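PDB 7KV2: RagB/SusD family nutrient uptake outer membrane protein from Bacteroides thetaiotaomicron, which probably binds beta-glucan at the outer membrane of this gut bacterium, as a surface glycan-binding member of the SusD family. Local coordinates for residues Ala63-Asn68 and Ile108-Cys114; Ile103-Tyr109 and Leu496-Glu502; Pro257-Asp261 and Thr337-Thr342. All coordinates share one frame; numbering follows the deposited sequence.

Contact 1: Ala63-Asn68 and Ile108-Cys114; sequences AFDEYN and IYGLWKC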
loop_
_atom_site.group_PDB
_atom_site.type_symbol
_atom_site.label_atom_id
_atom_site.label_comp_id
_atom_site.label_asym_id
_atom_site.label_seq_id
_atom_site.Cartn_x
_atom_site.Cartn_y
_atom_site.Cartn_z
ATOM N N ALA A 63 3.088 14.943 2.375
ATOM C CA ALA A 63 4.388 15.252 2.991
ATOM C C ALA A 63 5.286 15.945 1.957
ATOM O O ALA A 63 5.188 15.626 0.740
ATOM C CB ALA A 63 5.017 13.971 3.502
ATOM N N PHE A 64 6.153 16.848 2.424
ATOM C CA PHE A 64 7.164 17.487 1.532
ATOM C C PHE A 64 6.443 18.142 0.359
ATOM O O PHE A 64 6.938 18.018 -0.774
ATOM C CB PHE A 64 8.187 16.442 1.067
ATOM C CG PHE A 64 8.906 15.764 2.207
ATOM C CD1 PHE A 64 9.850 16.462 2.966
ATOM C CD2 PHE A 64 8.622 14.447 2.556
ATOM C CE1 PHE A 64 10.464 15.867 4.061
ATOM C CE2 PHE A 64 9.271 13.841 3.627
ATOM C CZ PHE A 64 10.194 14.549 4.378
ATOM N N ASP A 65 5.284 18.751 0.645
ATOM C CA ASP A 65 4.391 19.513 -0.270
ATOM C C ASP A 65 3.878 18.659 -1.437
ATOM O O ASP A 65 3.389 19.243 -2.393
ATOM C CB ASP A 65 5.074 20.803 -0.723
ATOM C CG ASP A 65 5.450 21.601 0.516
ATOM O OD1 ASP A 65 4.525 21.970 1.267
ATOM O OD2 ASP A 65 6.659 21.726 0.777
ATOM N N GLU A 66 3.836 17.334 -1.283
ATOM C CA GLU A 66 3.266 16.422 -2.291
ATOM C C GLU A 66 2.278 15.418 -1.683
ATOM O O GLU A 66 2.420 15.066 -0.527
ATOM C CB GLU A 66 4.367 15.583 -2.911
ATOM C CG GLU A 66 5.247 16.432 -3.783
ATOM C CD GLU A 66 6.345 15.685 -4.487
ATOM O OE1 GLU A 66 6.111 14.553 -4.931
ATOM O OE2 GLU A 66 7.415 16.315 -4.649
ATOM N N TYR A 67 1.324 14.996 -2.502
ATOM C CA TYR A 67 0.412 13.838 -2.256
ATOM C C TYR A 67 0.949 12.645 -3.022
ATOM O O TYR A 67 0.860 12.633 -4.275
ATOM C CB TYR A 67 -0.999 14.202 -2.710
ATOM C CG TYR A 67 -1.530 15.454 -2.084
ATOM C CD1 TYR A 67 -2.129 15.435 -0.839
ATOM C CD2 TYR A 67 -1.447 16.676 -2.735
ATOM C CE1 TYR A 67 -2.604 16.583 -0.244
ATOM C CE2 TYR A 67 -1.909 17.838 -2.146
ATOM C CZ TYR A 67 -2.518 17.789 -0.908
ATOM O OH TYR A 67 -3.007 18.906 -0.277
ATOM N N ASN A 68 1.616 11.711 -2.336
ATOM C CA ASN A 68 2.179 10.478 -2.941
ATOM C C ASN A 68 1.659 9.248 -2.163
ATOM O O ASN A 68 2.439 8.396 -1.749
ATOM C CB ASN A 68 3.710 10.460 -2.927
ATOM C CG ASN A 68 4.467 11.474 -3.782
ATOM O OD1 ASN A 68 5.701 11.464 -3.697
ATOM N ND2 ASN A 68 3.796 12.332 -4.542
ATOM N N ILE A 108 7.368 12.228 -9.002
ATOM C CA ILE A 108 7.019 12.256 -7.569
ATOM C C ILE A 108 8.341 12.231 -6.797
ATOM O O ILE A 108 9.330 11.615 -7.278
ATOM C CB ILE A 108 6.027 11.135 -7.198
ATOM C CG1 ILE A 108 6.507 9.741 -7.570
ATOM C CG2 ILE A 108 4.703 11.471 -7.836
ATOM C CD1 ILE A 108 5.956 8.647 -6.672
ATOM N N TYR A 109 8.357 12.926 -5.681
ATOM C CA TYR A 109 9.570 13.101 -4.838
ATOM C C TYR A 109 9.230 12.914 -3.345
ATOM O O TYR A 109 10.120 12.520 -2.575
ATOM C CB TYR A 109 10.156 14.468 -5.206
ATOM C CG TYR A 109 11.593 14.729 -4.821
ATOM C CD1 TYR A 109 12.402 13.744 -4.281
ATOM C CD2 TYR A 109 12.134 15.990 -5.019
ATOM C CE1 TYR A 109 13.712 14.019 -3.913
ATOM C CE2 TYR A 109 13.446 16.270 -4.673
ATOM C CZ TYR A 109 14.230 15.285 -4.111
ATOM O OH TYR A 109 15.538 15.528 -3.772
ATOM N N GLY A 110 7.975 13.131 -2.942
ATOM C CA GLY A 110 7.551 12.982 -1.529
ATOM C C GLY A 110 7.870 11.597 -0.986
ATOM O O GLY A 110 8.424 11.463 0.132
ATOM N N LEU A 111 7.572 10.567 -1.760
ATOM C CA LEU A 111 7.668 9.173 -1.282
ATOM C C LEU A 111 9.142 8.849 -1.053
ATOM O O LEU A 111 9.473 8.172 -0.108
ATOM C CB LEU A 111 7.032 8.234 -2.324
ATOM C CG LEU A 111 7.160 6.739 -2.034
ATOM C CD1 LEU A 111 6.450 6.378 -0.742
ATOM C CD2 LEU A 111 6.593 5.910 -3.178
ATOM N N TRP A 112 10.002 9.304 -1.958
ATOM C CA TRP A 112 11.471 9.150 -1.829
ATOM C C TRP A 112 11.921 9.750 -0.482
ATOM O O TRP A 112 12.590 9.075 0.270
ATOM C CB TRP A 112 12.103 9.832 -3.045
ATOM C CG TRP A 112 13.603 9.846 -3.016
ATOM C CD1 TRP A 112 14.421 10.577 -2.192
ATOM C CD2 TRP A 112 14.458 9.076 -3.865
ATOM N NE1 TRP A 112 15.739 10.289 -2.468
ATOM C CE2 TRP A 112 15.794 9.370 -3.480
ATOM C CE3 TRP A 112 14.242 8.159 -4.899
ATOM C CZ2 TRP A 112 16.886 8.795 -4.128
ATOM C CZ3 TRP A 112 15.325 7.575 -5.520
ATOM C CH2 TRP A 112 16.631 7.905 -5.139
ATOM N N LYS A 113 11.507 10.967 -0.183
ATOM C CA LYS A 113 11.920 11.713 1.026
ATOM C C LYS A 113 11.347 11.014 2.260
ATOM O O LYS A 113 12.068 10.896 3.246
ATOM C CB LYS A 113 11.461 13.164 0.967
ATOM C CG LYS A 113 12.182 14.014 -0.075
ATOM C CD LYS A 113 11.588 15.396 -0.215
ATOM C CE LYS A 113 12.188 16.203 -1.360
ATOM N NZ LYS A 113 11.482 17.498 -1.550
ATOM N N CYS A 114 10.124 10.471 2.177
ATOM C CA CYS A 114 9.542 9.707 3.308
ATOM C C CYS A 114 10.328 8.427 3.553
ATOM O O CYS A 114 10.579 8.096 4.741
ATOM C CB CYS A 114 8.062 9.401 3.080
ATOM S SG CYS A 114 7.017 10.855 2.952
HETATM O O HOH W 1 8.847 16.654 -2.366
#
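I108 packs CG2 against the N68 amide, 3.5 Å from N68 ND2, just before helix 110-130 in this SusD fold; the loop carrying the type I' turn A63-E66 closes over the start of that helix and receives its first amide N-H groups. E66 runs out extended beyond CG (chi2 -178°), which carries its carboxylate to the helix start. At Y109, the N-cap residue, the backbone N points nearly straight (167°) at E66 OE1 over 2.9 Å, on the syn side of the carboxylate. G110 N brings a second bond to the same E66 OE1 from above the carboxylate plane (3.1 Å), and N68 ND2 takes its anti lone pair. Three donors on OE1, with a water on OE2, probably hold the carboxylate's rotation, and the helix start would probably favour its charged form. L111 N bonds to N68 OD1 at 2.8 Å, bent to 140°. K113 lays CB over one face of the F64 ring, a CH-pi contact 3.6 Å from the centroid, while its NZ shares that water with F64 O and E66 OE2. Last comes C114: its SG sits at the F64 ring edge, in plane, 3.7 Å from A63 CB.

Contact 2: Ile103-Tyr109 and Leu496-Glu502; sequences IPTNMIY and LPIPQKE. With EDO (1,2-ethanediol), chain D.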
loop_
_atom_site.group_PDB
_atom_site.type_symbol
_atom_site.label_atom_id
_atom_site.label_comp_id
_atom_site.label_asym_id
_atom_site.label_seq_id
_atom_site.Cartn_x
_atom_site.Cartn_y
_atom_site.Cartn_z
ATOM N N ILE A 103 9.260 11.762 -16.380
ATOM C CA ILE A 103 10.568 12.433 -16.611
ATOM C C ILE A 103 11.113 12.933 -15.281
ATOM O O ILE A 103 10.355 13.384 -14.397
ATOM C CB ILE A 103 10.410 13.556 -17.657
ATOM C CG1 ILE A 103 9.398 14.614 -17.201
ATOM C CG2 ILE A 103 10.042 12.908 -18.979
ATOM C CD1 ILE A 103 9.394 15.930 -17.968
ATOM N N PRO A 104 12.459 12.871 -15.147
ATOM C CA PRO A 104 13.158 13.225 -13.912
ATOM C C PRO A 104 12.810 14.593 -13.320
ATOM O O PRO A 104 12.875 14.724 -12.127
ATOM C CB PRO A 104 14.649 13.273 -14.340
ATOM C CG PRO A 104 14.757 12.379 -15.566
ATOM C CD PRO A 104 13.376 12.381 -16.191
ATOM N N THR A 105 12.509 15.582 -14.164
ATOM C CA THR A 105 12.136 16.955 -13.762
ATOM C C THR A 105 10.617 17.112 -13.537
ATOM O O THR A 105 10.203 18.242 -13.300
ATOM C CB THR A 105 12.648 17.961 -14.809
ATOM O OG1 THR A 105 12.085 17.580 -16.059
ATOM C CG2 THR A 105 14.169 18.005 -14.877
ATOM N N ASN A 106 9.800 16.055 -13.638
ATOM C CA ASN A 106 8.333 16.151 -13.370
ATOM C C ASN A 106 7.908 14.817 -12.752
ATOM O O ASN A 106 7.081 14.111 -13.362
ATOM C CB ASN A 106 7.503 16.476 -14.618
ATOM C CG ASN A 106 6.215 17.235 -14.349
ATOM O OD1 ASN A 106 5.852 17.511 -13.200
ATOM N ND2 ASN A 106 5.523 17.606 -15.420
ATOM N N MET A 107 8.543 14.467 -11.640
ATOM C CA MET A 107 8.412 13.127 -11.023
ATOM C C MET A 107 7.946 13.285 -9.578
ATOM O O MET A 107 8.022 14.391 -9.043
ATOM C CB MET A 107 9.719 12.344 -11.085
ATOM C CG MET A 107 9.634 11.138 -12.011
ATOM S SD MET A 107 8.430 9.904 -11.310
ATOM C CE MET A 107 9.375 9.350 -9.901
ATOM N N ILE A 108 7.368 12.228 -9.002
ATOM C CA ILE A 108 7.019 12.256 -7.569
ATOM C C ILE A 108 8.341 12.231 -6.797
ATOM O O ILE A 108 9.330 11.615 -7.278
ATOM C CB ILE A 108 6.027 11.135 -7.198
ATOM C CG1 ILE A 108 6.507 9.741 -7.570
ATOM C CG2 ILE A 108 4.703 11.471 -7.836
ATOM C CD1 ILE A 108 5.956 8.647 -6.672
ATOM N N TYR A 109 8.357 12.926 -5.681
ATOM C CA TYR A 109 9.570 13.101 -4.838
ATOM C C TYR A 109 9.230 12.914 -3.345
ATOM O O TYR A 109 10.120 12.520 -2.575
ATOM C CB TYR A 109 10.156 14.468 -5.206
ATOM C CG TYR A 109 11.593 14.729 -4.821
ATOM C CD1 TYR A 109 12.402 13.744 -4.281
ATOM C CD2 TYR A 109 12.134 15.990 -5.019
ATOM C CE1 TYR A 109 13.712 14.019 -3.913
ATOM C CE2 TYR A 109 13.446 16.270 -4.673
ATOM C CZ TYR A 109 14.230 15.285 -4.111
ATOM O OH TYR A 109 15.538 15.528 -3.772
ATOM N N LEU A 496 11.293 3.741 -12.126
ATOM C CA LEU A 496 10.970 5.137 -12.522
ATOM C C LEU A 496 12.267 5.942 -12.627
ATOM O O LEU A 496 13.248 5.596 -11.981
ATOM C CB LEU A 496 10.074 5.804 -11.480
ATOM C CG LEU A 496 8.621 5.295 -11.478
ATOM C CD1 LEU A 496 7.948 5.690 -10.172
ATOM C CD2 LEU A 496 7.871 5.873 -12.667
ATOM N N PRO A 497 12.264 7.061 -13.368
ATOM C CA PRO A 497 13.375 8.008 -13.330
ATOM C C PRO A 497 13.567 8.501 -11.893
ATOM O O PRO A 497 12.564 8.923 -11.272
ATOM C CB PRO A 497 12.931 9.201 -14.182
ATOM C CG PRO A 497 11.838 8.642 -15.055
ATOM C CD PRO A 497 11.187 7.536 -14.236
ATOM N N ILE A 498 14.824 8.482 -11.416
ATOM C CA ILE A 498 15.235 9.164 -10.142
ATOM C C ILE A 498 14.989 10.663 -10.273
ATOM O O ILE A 498 15.305 11.238 -11.310
ATOM C CB ILE A 498 16.687 8.790 -9.806
ATOM C CG1 ILE A 498 16.802 7.279 -9.629
ATOM C CG2 ILE A 498 17.182 9.562 -8.587
ATOM C CD1 ILE A 498 18.223 6.741 -9.602
ATOM N N PRO A 499 14.401 11.365 -9.267
ATOM C CA PRO A 499 14.197 12.806 -9.349
ATOM C C PRO A 499 15.486 13.566 -9.751
ATOM O O PRO A 499 16.563 13.199 -9.259
ATOM C CB PRO A 499 13.739 13.189 -7.932
ATOM C CG PRO A 499 13.013 11.935 -7.448
ATOM C CD PRO A 499 13.809 10.802 -8.034
ATOM N N GLN A 500 15.335 14.581 -10.608
ATOM C CA GLN A 500 16.480 15.383 -11.150
ATOM C C GLN A 500 17.228 16.035 -9.981
ATOM O O GLN A 500 18.488 16.036 -10.016
ATOM C CB GLN A 500 16.025 16.444 -12.153
ATOM C CG GLN A 500 17.188 17.082 -12.955
ATOM C CD GLN A 500 18.020 16.056 -13.693
ATOM O OE1 GLN A 500 17.517 15.214 -14.447
ATOM N NE2 GLN A 500 19.320 16.085 -13.447
ATOM N N LYS A 501 16.513 16.547 -8.980
ATOM C CA LYS A 501 17.150 17.159 -7.784
ATOM C C LYS A 501 18.084 16.156 -7.097
ATOM O O LYS A 501 19.144 16.609 -6.633
ATOM C CB LYS A 501 16.119 17.773 -6.846
ATOM C CG LYS A 501 15.586 19.094 -7.369
ATOM C CD LYS A 501 14.313 19.558 -6.732
ATOM C CE LYS A 501 13.668 20.713 -7.472
ATOM N NZ LYS A 501 12.312 20.969 -6.935
ATOM N N GLU A 502 17.758 14.862 -7.050
ATOM C CA GLU A 502 18.663 13.846 -6.443
ATOM C C GLU A 502 19.865 13.599 -7.353
ATOM O O GLU A 502 20.935 13.401 -6.802
ATOM C CB GLU A 502 17.997 12.507 -6.153
ATOM C CG GLU A 502 17.037 12.552 -4.980
ATOM C CD GLU A 502 17.651 12.890 -3.632
ATOM O OE1 GLU A 502 18.638 12.253 -3.254
ATOM O OE2 GLU A 502 17.121 13.788 -2.971
HETATM C C1 EDO D . 11.242 15.997 -9.141
HETATM O O1 EDO D . 10.847 16.117 -10.456
HETATM C C2 EDO D . 12.291 16.988 -8.812
HETATM O O2 EDO D . 13.537 16.615 -9.355
#
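M107 meets L496 and P497 at the apolar centre, where the type I turn I103-N106 and its continuation pack on a proline-rich strip leading into helix 500-505. Bent at both chi2 (-66°) and chi3 (-70°), the thioether chain curls back and sets M107 CE 3.9 Å from L496 CD1 and close to P497 O, which accepts a hydrogen bond from W162 NE1. Beside it the P104 and P497 rings cross at about a right angle, with P104 CD 3.8 Å from P497 CB. P499 then covers one face of the Y109 ring in a CH-pi contact, its CB 4.0 Å from the centroid. I108 O is buried here with no partner in the model. Further out, T105 CG2 lies alongside the Q500 chain, 3.6 Å from Q500 CB. P104 O accepts Q500 N, in the first turn of the helix, at 2.9 Å from above the carbonyl plane. An ethanediol, probably from the crystallisation liquor, bridges the two segments: its O1 takes M107 N and gives to P104 O, its O2 takes K501 N. At the polar rim Y109 OH donates a very short bond of 2.5 Å to E502 OE2, which lies at the ring edge with the carboxylate turned 66° from the ring plane. A phenylalanine in place of Y109 would probably keep the ring face under P499 but leave E502 OE2 without its hydroxyl mate. With no N-H at P104, P497 or P499, the seam rests largely on apolar surface; two direct hydrogen bonds, from Q500 N and Y109 OH, supply its polar part.

Contact 3: Pro257-Asp261 and Thr337-Thr342; sequences PDYTD and TRRNAT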
loop_
_atom_site.group_PDB
_atom_site.type_symbol
_atom_site.label_atom_id
_atom_site.label_comp_id
_atom_site.label_asym_id
_atom_site.label_seq_id
_atom_site.Cartn_x
_atom_site.Cartn_y
_atom_site.Cartn_z
ATOM N N PRO A 257 -15.719 -13.001 7.459
ATOM C CA PRO A 257 -16.682 -13.700 6.626
ATOM C C PRO A 257 -17.318 -12.811 5.559
ATOM O O PRO A 257 -17.727 -13.351 4.562
ATOM C CB PRO A 257 -17.751 -14.163 7.634
ATOM C CG PRO A 257 -17.079 -14.162 8.984
ATOM C CD PRO A 257 -15.982 -13.111 8.898
ATOM N N ASP A 258 -17.435 -11.504 5.809
ATOM C CA ASP A 258 -18.106 -10.559 4.878
ATOM C C ASP A 258 -17.081 -9.539 4.371
ATOM O O ASP A 258 -16.585 -8.746 5.190
ATOM C CB ASP A 258 -19.269 -9.814 5.527
ATOM C CG ASP A 258 -20.111 -9.053 4.526
ATOM O OD1 ASP A 258 -19.574 -8.701 3.433
ATOM O OD2 ASP A 258 -21.330 -8.850 4.801
ATOM N N TYR A 259 -16.727 -9.588 3.093
ATOM C CA TYR A 259 -15.647 -8.722 2.552
ATOM C C TYR A 259 -16.020 -7.243 2.788
ATOM O O TYR A 259 -15.139 -6.396 2.960
ATOM C CB TYR A 259 -15.428 -9.040 1.073
ATOM C CG TYR A 259 -14.286 -8.289 0.424
ATOM C CD1 TYR A 259 -14.465 -6.990 -0.018
ATOM C CD2 TYR A 259 -13.053 -8.905 0.174
ATOM C CE1 TYR A 259 -13.447 -6.284 -0.674
ATOM C CE2 TYR A 259 -12.040 -8.230 -0.491
ATOM C CZ TYR A 259 -12.236 -6.922 -0.922
ATOM O OH TYR A 259 -11.226 -6.267 -1.589
ATOM N N THR A 260 -17.312 -6.910 2.807
ATOM C CA THR A 260 -17.795 -5.524 3.022
ATOM C C THR A 260 -17.486 -5.033 4.446
ATOM O O THR A 260 -17.611 -3.872 4.651
ATOM C CB THR A 260 -19.286 -5.345 2.697
ATOM O OG1 THR A 260 -20.000 -6.054 3.705
ATOM C CG2 THR A 260 -19.661 -5.883 1.340
ATOM N N ASP A 261 -17.030 -5.853 5.385
ATOM C CA ASP A 261 -16.701 -5.391 6.759
ATOM C C ASP A 261 -15.220 -4.974 6.888
ATOM O O ASP A 261 -14.858 -4.311 7.892
ATOM C CB ASP A 261 -17.004 -6.474 7.781
ATOM C CG ASP A 261 -18.482 -6.743 7.994
ATOM O OD1 ASP A 261 -19.287 -5.797 7.788
ATOM O OD2 ASP A 261 -18.794 -7.911 8.352
ATOM N N THR A 337 -19.132 -10.145 -3.883
ATOM C CA THR A 337 -19.359 -9.040 -2.903
ATOM C C THR A 337 -18.270 -7.956 -3.077
ATOM O O THR A 337 -18.467 -6.812 -2.591
ATOM C CB THR A 337 -19.396 -9.543 -1.455
ATOM O OG1 THR A 337 -18.125 -10.153 -1.161
ATOM C CG2 THR A 337 -20.567 -10.483 -1.229
ATOM N N ARG A 338 -17.126 -8.332 -3.638
ATOM C CA ARG A 338 -15.999 -7.379 -3.843
ATOM C C ARG A 338 -16.380 -6.300 -4.859
ATOM O O ARG A 338 -15.736 -5.235 -4.855
ATOM C CB ARG A 338 -14.730 -8.100 -4.253
ATOM C CG ARG A 338 -14.287 -9.103 -3.208
ATOM C CD ARG A 338 -13.089 -9.869 -3.669
ATOM N NE ARG A 338 -13.458 -10.828 -4.731
ATOM C CZ ARG A 338 -12.745 -11.899 -5.071
ATOM N NH1 ARG A 338 -11.594 -12.181 -4.467
ATOM N NH2 ARG A 338 -13.219 -12.709 -6.018
ATOM N N ARG A 339 -17.334 -6.558 -5.746
ATOM C CA ARG A 339 -17.638 -5.600 -6.820
ATOM C C ARG A 339 -18.124 -4.313 -6.146
ATOM O O ARG A 339 -17.552 -3.248 -6.422
ATOM C CB ARG A 339 -18.714 -6.100 -7.780
ATOM C CG ARG A 339 -18.958 -5.138 -8.926
ATOM C CD ARG A 339 -19.971 -5.687 -9.914
ATOM N NE ARG A 339 -21.302 -5.554 -9.315
ATOM C CZ ARG A 339 -22.415 -5.942 -9.905
ATOM N NH1 ARG A 339 -22.354 -6.468 -11.110
ATOM N NH2 ARG A 339 -23.588 -5.776 -9.308
ATOM N N ASN A 340 -19.167 -4.379 -5.320
ATOM C CA ASN A 340 -19.699 -3.141 -4.697
ATOM C C ASN A 340 -18.793 -2.638 -3.571
ATOM O O ASN A 340 -18.785 -1.389 -3.349
ATOM C CB ASN A 340 -21.171 -3.287 -4.308
ATOM C CG ASN A 340 -22.035 -3.556 -5.520
ATOM O OD1 ASN A 340 -21.555 -3.592 -6.656
ATOM N ND2 ASN A 340 -23.301 -3.832 -5.274
ATOM N N ALA A 341 -17.973 -3.503 -2.961
ATOM C CA ALA A 341 -17.065 -3.076 -1.886
ATOM C C ALA A 341 -15.873 -2.324 -2.499
ATOM O O ALA A 341 -15.160 -1.634 -1.752
ATOM C CB ALA A 341 -16.562 -4.240 -1.100
ATOM N N THR A 342 -15.632 -2.557 -3.786
ATOM C CA THR A 342 -14.514 -1.927 -4.548
ATOM C C THR A 342 -15.036 -0.699 -5.283
ATOM O O THR A 342 -14.315 0.346 -5.306
ATOM C CB THR A 342 -13.850 -2.914 -5.517
ATOM O OG1 THR A 342 -13.313 -3.994 -4.740
ATOM C CG2 THR A 342 -12.790 -2.272 -6.380
HETATM O O HOH W 2 -18.190 -11.426 1.336
#
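Y259 and T260 meet T337, R338 and A341 across a seam without a direct hydrogen bond, joining the loop after helix 237-249 to the short helix 337-342 by apolar contact. D258 sets up the bend that presents them: its OD1 accepts T260 N at 3.0 Å, making an Asx turn, and also T260 OG1 at 2.7 Å, both donors arriving from the same face of the carboxylate. That double grip probably steadies the chain just where Y259 leaves it. The tyrosine carries most of the contact. With CG anti to the backbone N (chi1 -176°), its ring reaches out to the helix and slides under the aliphatic part of R338. R338 CG stands almost exactly over the ring centre, 3.5 Å from the centroid of Y259 and 6° off the ring normal, in a CH-pi contact; R338 CD leans over the CE2 side of the same ring. The guanidinium is turned 75° from the ring plane and goes on to its acidic partners; the contact with the ring is made by the methylenes CG and CD. A341 comes in at the edge of the ring, its CB 3.6 Å from Y259 CD1. A water links the backbone N of Y259 (2.9 Å) to the hydroxyl OG1 of T337 (2.8 Å), joining main chain to side chain. T260 adds a looser touch, its CG2 4.3 Å from A341 CB. Beyond the pair, R338 forms salt bridges to E452 and E456 on helix 446-456, and Y259 OH bonds to E456 O at the end of that helix. R435 of helix 425-435 also packs on Y259, while helix 337-342 runs directly into strand 343-345, paired with strand 373-375.

In the fold
Contacts 1 and 2 adjoin, with centres 11 Å apart, and share I108 and Y109: the backbone of Y109 serves contact 1, its ring and hydroxyl contact 2. W112 of contact 1 also packs on contact 2, with W112 NE1 3.4 Å from E502 CD. Contact 1 joins the loop before helix 70-75 to the start of helix 110-130; contact 2 joins the loop before that helix to the start of helix 500-505. Contact 3 lies across the chain's centre from both, its centre about 31 Å from that of contact 1 and about 37 Å from that of contact 2. In sequence it follows closely on I248, S250 and Y253, which with Y405 bind the sodium ion.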